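Local coordinates for putative uncharacterized protein (PDB 5T8V), which is the C-terminal fragment of an Scc2/Nipped-B family sister chromatid cohesion protein, a mainly helical HEAT-repeat protein that as a whole probably helps load cohesin onto chromatin, at residues M260-F265 with S307-R312; L313-A318 with D526-S531. All coordinates share one frame; numbering follows the deposited sequence.

Interaction 1 of 2, residues M260-F265 with S307-R312; sequences MICQIF and SALIMR
Ile261 and Leu309 carry the apolar half of this contact, in which helices 247-267 and 305-315 of this mainly helical HEAT-repeat protein, the cohesin loader Scc2, pack side by side, both running roughly the same way. The axes of the two short segments come within 10.2 Å and cross at -31°. The side chains of Ile261 and Leu309 meet at about a right angle, with Ile261 CD1 3.6 Å from Leu309 CD2 and Ile261 CG2 touching both leucine methyls. Leu309 CG lies anti to the backbone N (chi1 175°), a turn that carries the forked end of the residue across to the facing helix, where its CD1 also touches Cys262 SG at 4.1 Å. Branched aliphatic residues suit such a buried seam, since their methyls pack closely without any polar group to satisfy. Helices 218-232 and 272-282 add Leu232 and Ile279 to the same apolar cluster. Replacing Leu309 by alanine would probably leave a gap beside Ile261 CD1 and CG2 and deprive the sulfur of Cys262 of one of its apolar neighbours.

The second kind of contact is sulfur against a charged side chain. Cys262 is small enough to let the backbones approach, its CA being 7.1 Å from that of Arg312. The arginine bends at chi3 (62°), which turns one face of its guanidinium to the cysteine, while its charge is met by a salt bridge from NH1 to Asp259, just before the first segment. Cys262 SG lies over that face, 3.7 Å from Arg312 NE.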
loop_
_atom_site.group_PDB
_atom_site.type_symbol
_atom_site.label_atom_id
_atom_site.label_comp_id
_atom_site.label_asym_id
_atom_site.label_seq_id
_atom_site.Cartn_x
_atom_site.Cartn_y
_atom_site.Cartn_z
ATOM N N MET A 260 -8.956 15.769 -44.667
ATOM C CA MET A 260 -10.028 16.734 -44.895
ATOM C C MET A 260 -10.425 17.430 -43.599
ATOM O O MET A 260 -10.585 18.657 -43.563
ATOM C CB MET A 260 -11.232 16.030 -45.522
ATOM C CG MET A 260 -12.309 16.978 -46.021
ATOM S SD MET A 260 -13.667 16.131 -46.846
ATOM C CE MET A 260 -12.857 15.525 -48.322
ATOM N N ILE A 261 -10.586 16.663 -42.517
ATOM C CA ILE A 261 -10.993 17.257 -41.247
ATOM C C ILE A 261 -9.915 18.200 -40.730
ATOM O O ILE A 261 -10.221 19.254 -40.166
ATOM C CB ILE A 261 -11.323 16.164 -40.216
ATOM C CG1 ILE A 261 -12.506 15.321 -40.698
ATOM C CG2 ILE A 261 -11.644 16.801 -38.859
ATOM C CD1 ILE A 261 -12.821 14.127 -39.815
ATOM N N CYS A 262 -8.643 17.831 -40.887
ATOM C CA CYS A 262 -7.570 18.740 -40.494
ATOM C C CYS A 262 -7.628 20.031 -41.298
ATOM O O CYS A 262 -7.395 21.122 -40.759
ATOM C CB CYS A 262 -6.212 18.065 -40.668
ATOM S SG CYS A 262 -5.899 16.772 -39.462
ATOM N N GLN A 263 -7.936 19.931 -42.590
ATOM C CA GLN A 263 -8.026 21.128 -43.419
ATOM C C GLN A 263 -9.151 22.039 -42.947
ATOM O O GLN A 263 -8.934 23.229 -42.697
ATOM C CB GLN A 263 -8.218 20.733 -44.879
ATOM C CG GLN A 263 -6.916 20.629 -45.632
ATOM C CD GLN A 263 -6.430 21.977 -46.109
ATOM O OE1 GLN A 263 -6.946 22.513 -47.084
ATOM N NE2 GLN A 263 -5.443 22.536 -45.421
ATOM N N ILE A 264 -10.363 21.497 -42.816
ATOM C CA ILE A 264 -11.479 22.300 -42.320
ATOM C C ILE A 264 -11.131 22.909 -40.967
ATOM O O ILE A 264 -11.394 24.092 -40.710
ATOM C CB ILE A 264 -12.758 21.444 -42.245
ATOM C CG1 ILE A 264 -13.127 20.919 -43.635
ATOM C CG2 ILE A 264 -13.914 22.253 -41.647
ATOM C CD1 ILE A 264 -14.288 19.938 -43.643
ATOM N N PHE A 265 -10.526 22.110 -40.085
ATOM C CA PHE A 265 -10.162 22.580 -38.753
ATOM C C PHE A 265 -9.170 23.731 -38.816
ATOM O O PHE A 265 -9.212 24.636 -37.975
ATOM C CB PHE A 265 -9.583 21.414 -37.951
ATOM C CG PHE A 265 -9.188 21.766 -36.545
ATOM C CD1 PHE A 265 -7.924 22.260 -36.269
ATOM C CD2 PHE A 265 -10.071 21.577 -35.497
ATOM C CE1 PHE A 265 -7.555 22.575 -34.979
ATOM C CE2 PHE A 265 -9.705 21.890 -34.202
ATOM C CZ PHE A 265 -8.446 22.389 -33.943
ATOM N N SER A 307 -8.202 8.918 -31.970
ATOM C CA SER A 307 -7.029 9.429 -31.269
ATOM C C SER A 307 -6.054 10.067 -32.251
ATOM O O SER A 307 -5.594 11.200 -32.050
ATOM C CB SER A 307 -6.350 8.300 -30.492
ATOM O OG SER A 307 -7.208 7.764 -29.499
ATOM N N ALA A 308 -5.737 9.351 -33.331
ATOM C CA ALA A 308 -4.833 9.887 -34.342
ATOM C C ALA A 308 -5.341 11.214 -34.886
ATOM O O ALA A 308 -4.559 12.152 -35.086
ATOM C CB ALA A 308 -4.660 8.878 -35.476
ATOM N N LEU A 309 -6.650 11.318 -35.131
ATOM C CA LEU A 309 -7.193 12.560 -35.669
ATOM C C LEU A 309 -7.084 13.688 -34.653
ATOM O O LEU A 309 -6.648 14.792 -34.987
ATOM C CB LEU A 309 -8.647 12.371 -36.101
ATOM C CG LEU A 309 -9.334 13.661 -36.570
ATOM C CD1 LEU A 309 -8.615 14.248 -37.779
ATOM C CD2 LEU A 309 -10.792 13.416 -36.883
ATOM N N ILE A 310 -7.493 13.434 -33.409
ATOM C CA ILE A 310 -7.373 14.442 -32.356
ATOM C C ILE A 310 -5.953 14.989 -32.315
ATOM O O ILE A 310 -5.725 16.204 -32.403
ATOM C CB ILE A 310 -7.784 13.841 -30.999
ATOM C CG1 ILE A 310 -9.291 13.559 -30.968
ATOM C CG2 ILE A 310 -7.374 14.756 -29.842
ATOM C CD1 ILE A 310 -10.174 14.799 -30.955
ATOM N N MET A 311 -4.972 14.092 -32.193
ATOM C CA MET A 311 -3.588 14.540 -32.110
ATOM C C MET A 311 -3.195 15.333 -33.350
ATOM O O MET A 311 -2.564 16.391 -33.243
ATOM C CB MET A 311 -2.667 13.339 -31.910
ATOM C CG MET A 311 -3.009 12.534 -30.664
ATOM S SD MET A 311 -2.023 11.044 -30.496
ATOM C CE MET A 311 -0.475 11.774 -30.045
ATOM N N ARG A 312 -3.587 14.855 -34.533
ATOM C CA ARG A 312 -3.298 15.591 -35.761
ATOM C C ARG A 312 -3.844 17.012 -35.694
ATOM O O ARG A 312 -3.154 17.972 -36.054
ATOM C CB ARG A 312 -3.882 14.855 -36.966
ATOM C CG ARG A 312 -3.039 13.689 -37.446
ATOM C CD ARG A 312 -3.420 13.283 -38.860
ATOM N NE ARG A 312 -3.183 14.357 -39.818
ATOM C CZ ARG A 312 -3.459 14.273 -41.115
ATOM N NH1 ARG A 312 -3.984 13.163 -41.616
ATOM N NH2 ARG A 312 -3.209 15.303 -41.913
#

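Interaction 2 of 2, residues L313-A318 with D526-S531; sequences LVQTSA and DAQLSS
Gln315 reaches from the C-terminal part of helix 305-315 to Ser531 near the start of helix 527-550, a sparse meeting of polar side chains with no hydrogen bond across it. On the second segment, Asp526 occupies the N-cap position, and the helix begins at Ala527. Gln528 comes next; its backbone O lies 4.2 Å from Gln315 NE2. Ser530 turns its hydroxyl back on its own first turn, where the carbonyls of Asp526 and Ala527 are both within reach.

Ser531 is the residue that meets Gln315. Its OG stands 3.6 Å from Gln315 NE2 and 4.0 Å from Gln315 CB, while Ser531 CB approaches Gln315 O at 3.9 Å. A small side chain suits this place, because the glutamine chain, extended beyond CG (chi2 -159°), comes up against the helix surface. The other end of its amide is held by a bond from Ala423 N to Gln315 OE1. Pro422 also touches Gln315, as do Ala532 and Phe535 farther along helix 527-550, whereas Thr316 packs on Cys262 and Phe265 of helix 247-267.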
loop_
_atom_site.group_PDB
_atom_site.type_symbol
_atom_site.label_atom_id
_atom_site.label_comp_id
_atom_site.label_asym_id
_atom_site.label_seq_id
_atom_site.Cartn_x
_atom_site.Cartn_y
_atom_site.Cartn_z
ATOM N N LEU A 313 -5.090 17.164 -35.239
ATOM C CA LEU A 313 -5.664 18.496 -35.081
ATOM C C LEU A 313 -4.835 19.335 -34.122
ATOM O O LEU A 313 -4.672 20.544 -34.323
ATOM C CB LEU A 313 -7.107 18.396 -34.584
ATOM C CG LEU A 313 -8.119 17.683 -35.483
ATOM C CD1 LEU A 313 -9.515 17.802 -34.890
ATOM C CD2 LEU A 313 -8.090 18.235 -36.895
ATOM N N VAL A 314 -4.302 18.712 -33.069
ATOM C CA VAL A 314 -3.453 19.462 -32.149
ATOM C C VAL A 314 -2.164 19.905 -32.833
ATOM O O VAL A 314 -1.609 20.954 -32.488
ATOM C CB VAL A 314 -3.162 18.632 -30.887
ATOM C CG1 VAL A 314 -2.171 19.361 -29.977
ATOM C CG2 VAL A 314 -4.452 18.341 -30.142
ATOM N N GLN A 315 -1.663 19.134 -33.804
ATOM C CA GLN A 315 -0.399 19.481 -34.448
ATOM C C GLN A 315 -0.569 20.363 -35.679
ATOM O O GLN A 315 0.431 20.882 -36.188
ATOM C CB GLN A 315 0.386 18.226 -34.855
ATOM C CG GLN A 315 0.047 16.985 -34.068
ATOM C CD GLN A 315 1.130 15.931 -34.115
ATOM O OE1 GLN A 315 1.417 15.278 -33.111
ATOM N NE2 GLN A 315 1.720 15.736 -35.287
ATOM N N THR A 316 -1.795 20.548 -36.174
ATOM C CA THR A 316 -2.010 21.489 -37.269
ATOM C C THR A 316 -1.769 22.933 -36.853
ATOM O O THR A 316 -1.770 23.815 -37.718
ATOM C CB THR A 316 -3.434 21.364 -37.826
ATOM O OG1 THR A 316 -4.390 21.511 -36.766
ATOM C CG2 THR A 316 -3.630 20.025 -38.520
ATOM N N SER A 317 -1.561 23.191 -35.558
ATOM C CA SER A 317 -1.387 24.558 -35.074
ATOM C C SER A 317 -0.354 25.317 -35.896
ATOM O O SER A 317 -0.563 26.484 -36.248
ATOM C CB SER A 317 -0.984 24.532 -33.602
ATOM O OG SER A 317 -1.926 23.793 -32.844
ATOM N N ALA A 318 0.769 24.675 -36.207
ATOM C CA ALA A 318 1.790 25.287 -37.045
ATOM C C ALA A 318 1.418 25.295 -38.521
ATOM O O ALA A 318 2.201 25.795 -39.337
ATOM C CB ALA A 318 3.124 24.564 -36.854
ATOM N N ASP A 526 3.322 13.717 -47.024
ATOM C CA ASP A 526 2.608 13.219 -45.852
ATOM C C ASP A 526 2.202 14.397 -44.974
ATOM O O ASP A 526 3.050 15.026 -44.332
ATOM C CB ASP A 526 3.487 12.237 -45.085
ATOM C CG ASP A 526 2.682 11.285 -44.219
ATOM O OD1 ASP A 526 1.555 11.648 -43.825
ATOM O OD2 ASP A 526 3.180 10.173 -43.936
ATOM N N ALA A 527 0.903 14.702 -44.947
ATOM C CA ALA A 527 0.421 15.844 -44.177
ATOM C C ALA A 527 0.638 15.637 -42.683
ATOM O O ALA A 527 1.029 16.570 -41.968
ATOM C CB ALA A 527 -1.058 16.085 -44.473
ATOM N N GLN A 528 0.388 14.423 -42.193
ATOM C CA GLN A 528 0.573 14.142 -40.773
ATOM C C GLN A 528 2.026 14.357 -40.359
ATOM O O GLN A 528 2.312 15.039 -39.366
ATOM C CB GLN A 528 0.122 12.710 -40.475
ATOM C CG GLN A 528 0.269 12.283 -39.027
ATOM C CD GLN A 528 1.679 11.853 -38.685
ATOM O OE1 GLN A 528 2.379 12.535 -37.935
ATOM N NE2 GLN A 528 2.107 10.719 -39.236
ATOM N N LEU A 529 2.961 13.788 -41.120
ATOM C CA LEU A 529 4.369 13.870 -40.749
ATOM C C LEU A 529 4.889 15.300 -40.856
ATOM O O LEU A 529 5.695 15.737 -40.025
ATOM C CB LEU A 529 5.187 12.922 -41.629
ATOM C CG LEU A 529 6.410 12.239 -41.014
ATOM C CD1 LEU A 529 6.064 11.463 -39.746
ATOM C CD2 LEU A 529 7.034 11.305 -42.038
ATOM N N SER A 530 4.438 16.048 -41.865
ATOM C CA SER A 530 4.866 17.438 -41.992
ATOM C C SER A 530 4.274 18.304 -40.888
ATOM O O SER A 530 4.917 19.261 -40.440
ATOM C CB SER A 530 4.482 17.986 -43.364
ATOM O OG SER A 530 3.080 17.973 -43.539
ATOM N N SER A 531 3.059 17.990 -40.438
ATOM C CA SER A 531 2.502 18.690 -39.287
ATOM C C SER A 531 3.326 18.406 -38.037
ATOM O O SER A 531 3.647 19.319 -37.268
ATOM C CB SER A 531 1.044 18.282 -39.076
ATOM O OG SER A 531 0.956 16.959 -38.574
#

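Helix 305-315 is common to both contacts: interaction 1 uses Leu309 and Arg312 against helix 247-267, and interaction 2 uses Gln315, farther along the same helix, against helix 527-550. Their centres lie 8 Å apart, about 42 and 43 Å from the centre of the elongated chain. In sequence they follow in series, but the first spans 41 intervening residues and the second 207, so the shared helix lies between helix 247-267, close in sequence, and helix 527-550, far on in the chain. The two also touch, with Phe265 CE1 3.6 Å from Leu313 O. Together they place helix 305-315 against both helices, closely on one and lightly on the other.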